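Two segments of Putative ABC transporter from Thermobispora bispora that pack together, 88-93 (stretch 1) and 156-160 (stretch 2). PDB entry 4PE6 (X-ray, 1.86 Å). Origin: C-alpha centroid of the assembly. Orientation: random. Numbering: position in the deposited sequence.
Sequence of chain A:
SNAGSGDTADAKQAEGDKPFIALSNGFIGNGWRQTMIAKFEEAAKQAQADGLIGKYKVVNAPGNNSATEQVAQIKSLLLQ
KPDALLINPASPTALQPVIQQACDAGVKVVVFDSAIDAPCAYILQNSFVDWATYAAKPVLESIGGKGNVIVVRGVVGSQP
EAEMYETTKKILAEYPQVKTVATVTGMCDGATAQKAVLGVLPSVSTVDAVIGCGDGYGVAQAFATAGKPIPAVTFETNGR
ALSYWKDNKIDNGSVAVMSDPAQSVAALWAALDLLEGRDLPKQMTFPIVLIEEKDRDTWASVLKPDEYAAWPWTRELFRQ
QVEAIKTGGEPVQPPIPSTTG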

# COMPACT_ATOMS: atom_id res chain seq x y z
N ASN A 88 9.40 -4.16 4.45
CA ASN A 88 8.07 -4.46 3.93
C ASN A 88 8.04 -5.96 3.65
O ASN A 88 8.60 -6.46 2.64
N PRO A 89 7.41 -6.71 4.55
CA PRO A 89 7.57 -8.16 4.51
C PRO A 89 6.75 -8.86 3.47
O PRO A 89 5.57 -8.56 3.27
N ALA A 90 7.39 -9.81 2.79
CA ALA A 90 6.71 -10.62 1.78
C ALA A 90 5.69 -11.58 2.42
O ALA A 90 4.66 -11.86 1.80
N SER A 91 5.97 -12.01 3.65
CA SER A 91 5.18 -13.06 4.35
C SER A 91 4.82 -12.63 5.76
O SER A 91 5.57 -11.91 6.40
N PRO A 92 3.66 -13.08 6.26
CA PRO A 92 3.36 -12.77 7.66
C PRO A 92 4.24 -13.52 8.68
O PRO A 92 4.28 -13.12 9.83
N THR A 93 4.90 -14.60 8.25
CA THR A 93 5.61 -15.52 9.17
C THR A 93 7.08 -15.82 8.81
O THR A 93 7.92 -16.02 9.68
N VAL A 156 -1.03 -11.00 -3.01
CA VAL A 156 -1.31 -12.33 -2.40
C VAL A 156 -0.04 -12.90 -1.78
O VAL A 156 1.03 -12.88 -2.38
N GLY A 157 -0.18 -13.44 -0.58
CA GLY A 157 0.96 -13.92 0.20
C GLY A 157 1.31 -12.94 1.32
O GLY A 157 1.77 -13.36 2.38
N SER A 158 1.07 -11.64 1.10
CA SER A 158 1.33 -10.64 2.14
C SER A 158 0.23 -10.61 3.24
O SER A 158 -0.91 -11.03 3.04
N GLN A 159 0.60 -10.11 4.41
CA GLN A 159 -0.36 -9.99 5.52
C GLN A 159 -1.51 -9.00 5.23
O GLN A 159 -2.68 -9.32 5.46
N PRO A 160 -1.20 -7.80 4.73
CA PRO A 160 -2.31 -6.91 4.43
C PRO A 160 -3.29 -7.48 3.42
O PRO A 160 -4.49 -7.31 3.60

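This is a small contact, 182 Å² summed over both sides, and no direct hydrogen bond crosses it. A loop lies against a turn that leads into a helix beginning at Gln 159, largely by backbone, with Ser 91 nearest Ser 158 (CA to CA 5.1 Å) and Pro 92 nearest Gln 159 (CA to CA 5.1 Å). None of the side chains starts out aimed straight at the opposite stretch; the CA-to-CB bonds of the contacting residues run sideways or away, so the fit depends on proline ring carbons, methylenes and carbonyls.

Pro 92 carries the largest share of the contact. Its CB leaves sideways, but the ring is closed back onto its own nitrogen, and that fixes CD where it meets the carbonyl of Gly 157, with Pro 92 CD 3.3 Å from Gly 157 O. The ring is puckered C-gamma endo. Its CB also packs on the start of the helix, Pro 92 CB lying 4.0 Å from Gln 159 CB, an apolar contact between two methylenes.

Gln 159 offers that CB and then turns off. With chi1 at 175° (t) and chi2 at -88° (m), the chain sets out sideways and its end leads away from stretch 1, where OE1 is hydrogen-bonded elsewhere in the structure. The lesson is economical: a polar side chain can lend its first methylene to a contact and spend its amide oxygen elsewhere.

Gly 157 has no side chain, and its backbone accounts for that. At phi 104° and psi -31°, a CB would be jammed against the carbonyl oxygen of the residue before, which by itself calls for glycine. The turn also brings its carbonyl to stretch 1, where Gly 157 O stands 3.3 Å from Ala 90 O. Both are acceptors, so this is mere proximity and not a bond. Ala 90 O has a gentler neighbor in the CA of Ser 158, a CA-H...O contact with Ser 158 CA 3.6 Å from Ala 90 O. The methyl of Ala 90 points away, leaving its backbone to make the contact.

Ser 158 occupies the N-cap position. Its p rotamer (chi1 73°) suits the capping of a backbone N just past the stretch, so the hydroxyl serves its own helix, while the CA-to-CB bond runs sideways and leaves Ser 158 CB 4.1 Å from Ala 90 O and 4.5 Å from Pro 89 O. Ser 91 likewise turns its side chain to local work: CB points away, chi1 is t at 157°, and OG accepts from the backbone of Thr 93 (Thr 93 N to Ser 91 OG 2.9 Å). Thr 93, in the p rotamer, adds a weak bond from Thr 93 OG1 to Ser 91 OG at 3.4 Å.

The polar link between the stretches is a water. The oxygen of water 1 lies 2.7 Å from Pro 89 O, to which it donates, and 3.0 Å from Gln 159 N, from which it accepts, joining a loop carbonyl to an amide in the helix's first turn.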

# COMPACT_ATOMS: atom_id res chain seq x y z
CB ASN A 88 7.72 -3.63 2.72
CG ASN A 88 6.24 -3.73 2.33
OD1 ASN A 88 5.64 -4.79 2.45
ND2 ASN A 88 5.66 -2.63 1.85
CB PRO A 89 7.16 -8.59 5.93
CG PRO A 89 6.23 -7.56 6.38
CD PRO A 89 6.61 -6.27 5.71
CB ALA A 90 7.73 -11.42 0.97
CB SER A 91 5.97 -14.38 4.43
OG SER A 91 5.53 -15.23 5.50
CB PRO A 92 1.89 -13.20 7.84
CG PRO A 92 1.50 -13.93 6.61
CD PRO A 92 2.56 -13.78 5.56
CB THR A 93 4.84 -16.86 9.27
OG1 THR A 93 4.67 -17.41 7.96
CG2 THR A 93 3.46 -16.64 9.85
CB VAL A 156 -1.93 -13.31 -3.43
CG1 VAL A 156 -2.03 -14.74 -2.89
CG2 VAL A 156 -3.32 -12.81 -3.86
CB SER A 158 1.52 -9.24 1.54
OG SER A 158 0.30 -8.70 1.08
CB GLN A 159 0.37 -9.65 6.83
CG GLN A 159 -0.54 -9.37 8.03
CD GLN A 159 -0.97 -7.93 8.14
OE1 GLN A 159 -0.30 -7.01 7.63
NE2 GLN A 159 -2.09 -7.70 8.78
CB PRO A 160 -1.63 -5.65 3.86
CG PRO A 160 -0.25 -5.68 4.43
CD PRO A 160 0.10 -7.14 4.51
O HOH W 1 3.25 -8.81 4.63